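Local atomic coordinates of methylenetetrahydrofolate--tRNA-(uracil-5-)-methyltransferase trmFO (Thermus thermophilus, PDB entry 3G5S), a protein that catalyses the folate- and FAD-dependent methylation of uridine 54 in tRNA to 5-methyluridine, using methylenetetrahydrofolate as carbon donor and NAD(P)H as reductant. Residues L93-R97 / E98-G102; E123-P126 / G127-L131; M407-K410 / E411-A415. All coordinates share one frame; numbering follows the deposited sequence.

Contact 1. Residues L93-R97 / E98-G102; sequences LAVDR and EEFSG
Asp96 O accepts the backbone N-H of Phe100 at 2.9 Å. One residue further on, Arg97 O takes up Ser101 N at 3.0 Å, and the helical pattern is under way. The Asp96 side chain closes the same end of the helix. Its CG stands anti to the backbone N (chi1 180°), which swings the carboxylate back over the first turn, where OD1 accepts Glu99 N at 3.0 Å. This amide approaches on the anti side of the carboxylate and 33° out of its plane. Asp96 is thus the N-cap of helix 97-109, which follows strand 92-95, the central strand of a small antiparallel sheet; a capping carboxylate here would probably be stabilised by the helix dipole. The first turn also lies near the cofactor site, for the side chain of Phe100 comes within about 4 Å of that of Leu11, a residue predicted to bind FAD. Above the Asp96 carboxylate lies that of Glu99, the two planes stacked only 2° apart with Asp96 OD2 and Glu99 OE2 3.7 Å from each other. Such close like charges would be expected to raise the proton affinity of one or both groups, partly offsetting the effect of the helix end. Glu98, its chain bent at chi2, instead sends OE2 to a salt bridge with Arg45, whose NH2 also bonds Ser101 OG. On the buried side of the turn Val95 CG2 rests against Phe100 CB at 3.9 Å. From there the ring goes on to pack against Val78 and Ala81 of helix 77-84 and against Ile49.

Contact 2. Residues E123-P126 / G127-L131; sequences EIPP and GITVL
Pro125 and Thr129 meet with their side chains at about a right angle, the methyl of the threonine standing against the proline ring. Thr129 CG2 lies 4.1 Å from both Pro125 CG and Pro125 CD, while Thr129 OG1 lies 3.7 Å from Pro125 CB. Both branches are placed by one torsion: at chi1 -66° CG2 is anti to the backbone N, and OG1 lies next to that N, anti to the carbonyl carbon and turned back toward the bend. There OG1 donates to Gly127 O at 2.9 Å, reaching it from above the carbonyl plane, 58° out of it, and not along a lone pair. Asn5 ND2 is a further partner of the same hydroxyl. The bend carries the chain into strand 129-131, an inner strand of the five-stranded parallel sheet of the Rossmann-type FAD-binding fold, between strands 4-7 and 331-333. Gly127 turns the corner with a positive phi of 78°, a conformation that favours glycine. Inside the bend a water bridges Pro125 O (2.7 Å) and Gly127 O (2.8 Å); since other acceptors also compete for its protons, which bonds they make is not settled. Further along the strand, Leu131 CD2 approaches Pro125 CD at 4.3 Å, a looser apolar touch. Pro125 also packs on Val7 of strand 4-7, and Leu131 on Val7 and on Leu145 of helix 139-149.

Contact 3. Residues M407-K410 / E411-A415; sequences MGKK and EKRQA. With EDO (1,2-ethanediol), chain H.
Met407, present as selenomethionine, presses its CG against Lys412 CG at 3.3 Å, closer than two carbons normally approach, and the two side chains cross obliquely. The chi1 of 68° turns CG in over the helix start, the residue folds back over the first turn, and SE lies 3.8 Å from Lys412 N. Beside this pair Gly408, the N-cap of helix 409-429, receives Lys412 N on its carbonyl O at 2.9 Å. Lys412 NZ reaches back to the carbonyl oxygen of Gly405, tying the helix start to the loop before it.

The flank formed by Lys409 and Arg413 is looser and more polar. These side chains run alongside each other in the same direction, and Lys409 CB sits 3.9 Å above the centre of one face of the Arg413 guanidinium. The edge of that group is used differently: Arg413 NE gives a nearly straight bond to O2 of an ethanediol at 2.8 Å, and NH2 adds a weak one to the same oxygen. A water accepts from both Arg413 NH2, at 3.0 Å, and Lys409 NZ, at 3.2 Å. The ethanediol, probably from the crystallisation liquor, is also hydrogen-bonded to Glu300, which forms long, weak ion pairs with Lys409 and Arg413. With Lys409 NZ and Arg413 NH2 4.4 Å apart, this shared carboxylate and the bridging water probably ease the repulsion between two like charges.

In the fold
From the N terminus, the three contacts follow one another in series, none nested in or crossing another, and each joins adjacent segments. Contact 1 turns the end of strand 92-95, the middle strand of a three-stranded antiparallel sheet, into helix 97-109. The chain then runs through strand 114-117, at the edge of the parallel sheet, and contact 2 closes the loop that brings it back into that sheet as strand 129-131. Contact 3 comes much later, where a loop enters helix 409-429, the last helix modelled. The centres of contacts 1 and 2 are about 29 Å apart, those of contacts 2 and 3 about 43 Å, on opposite sides of the chain's centre.

Contact 1. Residues L93-R97 / E98-G102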
loop_
_atom_site.group_PDB
_atom_site.type_symbol
_atom_site.label_atom_id
_atom_site.label_comp_id
_atom_site.label_asym_id
_atom_site.label_seq_id
_atom_site.Cartn_x
_atom_site.Cartn_y
_atom_site.Cartn_z
ATOM N N LEU A 93 -2.723 -9.613 15.030
ATOM C CA LEU A 93 -3.023 -10.917 14.473
ATOM C C LEU A 93 -1.744 -11.422 13.837
ATOM O O LEU A 93 -1.252 -10.836 12.879
ATOM C CB LEU A 93 -4.120 -10.794 13.420
ATOM C CG LEU A 93 -4.470 -12.067 12.649
ATOM C CD1 LEU A 93 -4.958 -13.167 13.586
ATOM C CD2 LEU A 93 -5.510 -11.767 11.578
ATOM N N ALA A 94 -1.186 -12.486 14.396
ATOM C CA ALA A 94 0.031 -13.075 13.857
ATOM C C ALA A 94 -0.183 -14.566 13.673
ATOM O O ALA A 94 -1.055 -15.163 14.313
ATOM C CB ALA A 94 1.215 -12.808 14.779
ATOM N N VAL A 95 0.612 -15.160 12.791
ATOM C CA VAL A 95 0.388 -16.532 12.379
ATOM C C VAL A 95 1.630 -17.401 12.476
ATOM O O VAL A 95 2.763 -16.926 12.359
ATOM C CB VAL A 95 -0.131 -16.602 10.923
ATOM C CG1 VAL A 95 -1.409 -15.794 10.781
ATOM C CG2 VAL A 95 0.937 -16.112 9.938
ATOM N N ASP A 96 1.397 -18.687 12.690
ATOM C CA ASP A 96 2.412 -19.690 12.439
ATOM C C ASP A 96 2.553 -19.751 10.920
ATOM O O ASP A 96 1.612 -20.124 10.224
ATOM C CB ASP A 96 1.960 -21.032 13.012
ATOM C CG ASP A 96 2.966 -22.132 12.789
ATOM O OD1 ASP A 96 3.280 -22.448 11.625
ATOM O OD2 ASP A 96 3.439 -22.707 13.785
ATOM N N ARG A 97 3.709 -19.345 10.404
ATOM C CA ARG A 97 3.862 -19.149 8.962
ATOM C C ARG A 97 3.617 -20.431 8.162
ATOM O O ARG A 97 2.983 -20.406 7.108
ATOM C CB ARG A 97 5.253 -18.593 8.635
ATOM C CG ARG A 97 5.563 -17.199 9.186
ATOM C CD ARG A 97 7.033 -16.884 8.923
ATOM N NE ARG A 97 7.502 -15.628 9.502
ATOM C CZ ARG A 97 7.931 -15.495 10.754
ATOM N NH1 ARG A 97 7.925 -16.538 11.574
ATOM N NH2 ARG A 97 8.356 -14.317 11.191
ATOM N N GLU A 98 4.130 -21.551 8.656
ATOM C CA GLU A 98 3.987 -22.819 7.952
ATOM C C GLU A 98 2.549 -23.340 7.976
ATOM O O GLU A 98 2.069 -23.883 6.987
ATOM C CB GLU A 98 4.955 -23.865 8.520
ATOM C CG GLU A 98 4.988 -25.182 7.755
ATOM C CD GLU A 98 3.881 -26.137 8.167
ATOM O OE1 GLU A 98 3.515 -26.142 9.361
ATOM O OE2 GLU A 98 3.384 -26.887 7.297
ATOM N N GLU A 99 1.859 -23.182 9.103
ATOM C CA GLU A 99 0.462 -23.601 9.174
ATOM C C GLU A 99 -0.420 -22.723 8.290
ATOM O O GLU A 99 -1.377 -23.195 7.672
ATOM C CB GLU A 99 -0.043 -23.554 10.615
ATOM C CG GLU A 99 0.473 -24.677 11.492
ATOM C CD GLU A 99 0.148 -24.468 12.960
ATOM O OE1 GLU A 99 -0.688 -23.589 13.268
ATOM O OE2 GLU A 99 0.729 -25.182 13.805
ATOM N N PHE A 100 -0.084 -21.439 8.231
ATOM C CA PHE A 100 -0.789 -20.483 7.394
ATOM C C PHE A 100 -0.680 -20.861 5.917
ATOM O O PHE A 100 -1.692 -21.064 5.242
ATOM C CB PHE A 100 -0.218 -19.084 7.665
ATOM C CG PHE A 100 -0.745 -17.999 6.766
ATOM C CD1 PHE A 100 -0.026 -17.606 5.647
ATOM C CD2 PHE A 100 -1.921 -17.329 7.066
ATOM C CE1 PHE A 100 -0.486 -16.597 4.827
ATOM C CE2 PHE A 100 -2.381 -16.319 6.253
ATOM C CZ PHE A 100 -1.663 -15.950 5.131
ATOM N N SER A 101 0.547 -20.976 5.418
ATOM C CA SER A 101 0.725 -21.253 3.995
ATOM C C SER A 101 0.309 -22.680 3.655
ATOM O O SER A 101 -0.149 -22.949 2.545
ATOM C CB SER A 101 2.164 -20.987 3.565
ATOM O OG SER A 101 3.024 -21.986 4.076
ATOM N N GLY A 102 0.462 -23.592 4.611
ATOM C CA GLY A 102 0.059 -24.970 4.396
ATOM C C GLY A 102 -1.432 -25.100 4.152
ATOM O O GLY A 102 -1.865 -25.798 3.236
#

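Contact 2. Residues E123-P126 / G127-L131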
loop_
_atom_site.group_PDB
_atom_site.type_symbol
_atom_site.label_atom_id
_atom_site.label_comp_id
_atom_site.label_asym_id
_atom_site.label_seq_id
_atom_site.Cartn_x
_atom_site.Cartn_y
_atom_site.Cartn_z
ATOM N N GLU A 123 5.388 -13.251 -20.444
ATOM C CA GLU A 123 4.638 -12.307 -21.262
ATOM C C GLU A 123 3.252 -12.217 -20.666
ATOM O O GLU A 123 2.795 -13.153 -20.020
ATOM C CB GLU A 123 4.547 -12.791 -22.712
ATOM C CG GLU A 123 5.892 -13.024 -23.387
ATOM C CD GLU A 123 6.604 -11.737 -23.769
ATOM O OE1 GLU A 123 5.988 -10.656 -23.716
ATOM O OE2 GLU A 123 7.793 -11.804 -24.141
ATOM N N ILE A 124 2.581 -11.096 -20.881
ATOM C CA ILE A 124 1.232 -10.937 -20.368
ATOM C C ILE A 124 0.311 -11.945 -21.048
ATOM O O ILE A 124 0.174 -11.929 -22.269
ATOM C CB ILE A 124 0.719 -9.515 -20.607
ATOM C CG1 ILE A 124 1.626 -8.503 -19.901
ATOM C CG2 ILE A 124 -0.710 -9.373 -20.118
ATOM C CD1 ILE A 124 1.400 -7.075 -20.364
ATOM N N PRO A 125 -0.295 -12.848 -20.261
ATOM C CA PRO A 125 -1.194 -13.842 -20.850
ATOM C C PRO A 125 -2.397 -13.194 -21.528
ATOM O O PRO A 125 -2.862 -12.139 -21.099
ATOM C CB PRO A 125 -1.668 -14.638 -19.627
ATOM C CG PRO A 125 -0.600 -14.462 -18.624
ATOM C CD PRO A 125 -0.124 -13.059 -18.812
ATOM N N PRO A 126 -2.918 -13.834 -22.581
ATOM C CA PRO A 126 -4.167 -13.360 -23.177
ATOM C C PRO A 126 -5.369 -13.818 -22.355
ATOM O O PRO A 126 -5.253 -14.684 -21.486
ATOM C CB PRO A 126 -4.154 -14.033 -24.546
ATOM C CG PRO A 126 -3.533 -15.359 -24.259
ATOM C CD PRO A 126 -2.458 -15.083 -23.213
ATOM N N GLY A 127 -6.517 -13.227 -22.637
ATOM C CA GLY A 127 -7.733 -13.599 -21.947
ATOM C C GLY A 127 -7.804 -12.995 -20.560
ATOM O O GLY A 127 -6.916 -12.261 -20.124
ATOM N N ILE A 128 -8.874 -13.305 -19.848
ATOM C CA ILE A 128 -9.063 -12.748 -18.514
ATOM C C ILE A 128 -7.936 -13.217 -17.602
ATOM O O ILE A 128 -7.698 -14.421 -17.466
ATOM C CB ILE A 128 -10.439 -13.129 -17.951
ATOM C CG1 ILE A 128 -11.548 -12.591 -18.863
ATOM C CG2 ILE A 128 -10.595 -12.585 -16.547
ATOM C CD1 ILE A 128 -12.933 -13.119 -18.526
ATOM N N THR A 129 -7.255 -12.256 -16.974
ATOM C CA THR A 129 -5.998 -12.522 -16.289
ATOM C C THR A 129 -5.811 -11.555 -15.128
ATOM O O THR A 129 -6.006 -10.345 -15.282
ATOM C CB THR A 129 -4.811 -12.338 -17.275
ATOM O OG1 THR A 129 -4.879 -13.339 -18.293
ATOM C CG2 THR A 129 -3.478 -12.449 -16.576
ATOM N N VAL A 130 -5.413 -12.092 -13.976
ATOM C CA VAL A 130 -5.000 -11.294 -12.826
ATOM C C VAL A 130 -3.492 -11.429 -12.642
ATOM O O VAL A 130 -2.977 -12.545 -12.539
ATOM C CB VAL A 130 -5.700 -11.777 -11.534
ATOM C CG1 VAL A 130 -5.233 -10.957 -10.332
ATOM C CG2 VAL A 130 -7.212 -11.704 -11.682
ATOM N N LEU A 131 -2.790 -10.297 -12.613
ATOM C CA LEU A 131 -1.351 -10.272 -12.352
ATOM C C LEU A 131 -1.099 -9.954 -10.882
ATOM O O LEU A 131 -1.558 -8.937 -10.375
ATOM C CB LEU A 131 -0.669 -9.224 -13.223
ATOM C CG LEU A 131 -0.871 -9.382 -14.729
ATOM C CD1 LEU A 131 -0.188 -8.248 -15.448
ATOM C CD2 LEU A 131 -0.369 -10.737 -15.233
HETATM O O HOH W 1 -4.846 -10.413 -20.613
#

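Contact 3. Residues M407-K410 / E411-A415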
loop_
_atom_site.group_PDB
_atom_site.type_symbol
_atom_site.label_atom_id
_atom_site.label_comp_id
_atom_site.label_asym_id
_atom_site.label_seq_id
_atom_site.Cartn_x
_atom_site.Cartn_y
_atom_site.Cartn_z
HETATM N N MSE A 407 -14.898 14.319 19.418
HETATM C CA MSE A 407 -14.452 13.204 20.238
HETATM C C MSE A 407 -12.964 12.944 19.987
HETATM O O MSE A 407 -12.400 13.386 18.980
HETATM C CB MSE A 407 -15.283 11.951 19.935
HETATM C CG MSE A 407 -15.053 11.387 18.543
HETATM SE SE MSE A 407 -16.314 10.013 17.948
HETATM C CE MSE A 407 -17.675 11.141 17.190
ATOM N N GLY A 408 -12.334 12.216 20.900
ATOM C CA GLY A 408 -10.921 11.908 20.782
ATOM C C GLY A 408 -10.608 10.955 19.643
ATOM O O GLY A 408 -11.502 10.344 19.058
ATOM N N LYS A 409 -9.323 10.819 19.332
ATOM C CA LYS A 409 -8.889 9.983 18.220
ATOM C C LYS A 409 -9.316 8.527 18.370
ATOM O O LYS A 409 -9.757 7.907 17.409
ATOM C CB LYS A 409 -7.371 10.051 18.069
ATOM C CG LYS A 409 -6.846 11.383 17.574
ATOM C CD LYS A 409 -5.329 11.339 17.480
ATOM C CE LYS A 409 -4.786 12.382 16.523
ATOM N NZ LYS A 409 -3.305 12.273 16.406
ATOM N N LYS A 410 -9.176 7.980 19.570
ATOM C CA LYS A 410 -9.554 6.597 19.817
ATOM C C LYS A 410 -11.021 6.383 19.455
ATOM O O LYS A 410 -11.383 5.420 18.777
ATOM C CB LYS A 410 -9.317 6.242 21.283
ATOM C CG LYS A 410 -9.770 4.848 21.672
ATOM C CD LYS A 410 -9.500 4.569 23.143
ATOM C CE LYS A 410 -9.987 3.184 23.534
ATOM N NZ LYS A 410 -9.749 2.899 24.977
ATOM N N GLU A 411 -11.862 7.302 19.911
ATOM C CA GLU A 411 -13.289 7.226 19.659
ATOM C C GLU A 411 -13.616 7.400 18.181
ATOM O O GLU A 411 -14.446 6.672 17.645
ATOM C CB GLU A 411 -14.029 8.266 20.503
ATOM C CG GLU A 411 -14.073 7.925 21.993
ATOM C CD GLU A 411 -12.816 8.319 22.766
ATOM O OE1 GLU A 411 -11.947 9.034 22.224
ATOM O OE2 GLU A 411 -12.708 7.922 23.945
ATOM N N LYS A 412 -12.969 8.356 17.516
ATOM C CA LYS A 412 -13.206 8.541 16.084
ATOM C C LYS A 412 -12.850 7.286 15.309
ATOM O O LYS A 412 -13.562 6.894 14.388
ATOM C CB LYS A 412 -12.455 9.754 15.534
ATOM C CG LYS A 412 -13.119 11.052 15.931
ATOM C CD LYS A 412 -12.615 12.250 15.158
ATOM C CE LYS A 412 -13.438 13.489 15.492
ATOM N NZ LYS A 412 -13.112 14.616 14.581
ATOM N N ARG A 413 -11.751 6.645 15.690
ATOM C CA ARG A 413 -11.332 5.422 15.019
ATOM C C ARG A 413 -12.334 4.296 15.256
ATOM O O ARG A 413 -12.693 3.575 14.324
ATOM C CB ARG A 413 -9.918 5.032 15.452
ATOM C CG ARG A 413 -8.865 6.014 14.961
ATOM C CD ARG A 413 -7.549 5.865 15.681
ATOM N NE ARG A 413 -6.635 6.907 15.239
ATOM C CZ ARG A 413 -5.571 7.311 15.919
ATOM N NH1 ARG A 413 -5.274 6.746 17.079
ATOM N NH2 ARG A 413 -4.808 8.281 15.435
ATOM N N GLN A 414 -12.807 4.154 16.488
ATOM C CA GLN A 414 -13.832 3.158 16.759
ATOM C C GLN A 414 -15.085 3.416 15.917
ATOM O O GLN A 414 -15.684 2.490 15.376
ATOM C CB GLN A 414 -14.150 3.120 18.260
ATOM C CG GLN A 414 -12.978 2.606 19.110
ATOM C CD GLN A 414 -13.242 2.651 20.604
ATOM O OE1 GLN A 414 -12.797 1.779 21.351
ATOM N NE2 GLN A 414 -13.959 3.672 21.047
ATOM N N ALA A 415 -15.473 4.680 15.798
ATOM C CA ALA A 415 -16.618 5.048 14.978
ATOM C C ALA A 415 -16.378 4.720 13.504
ATOM O O ALA A 415 -17.278 4.215 12.831
ATOM C CB ALA A 415 -16.940 6.516 15.152
HETATM C C1 EDO H . -8.464 10.005 13.665
HETATM O O1 EDO H . -7.623 11.137 13.413
HETATM C C2 EDO H . -8.197 8.930 12.620
HETATM O O2 EDO H . -6.886 8.389 12.821
HETATM O O HOH W 2 -2.041 9.289 16.164
#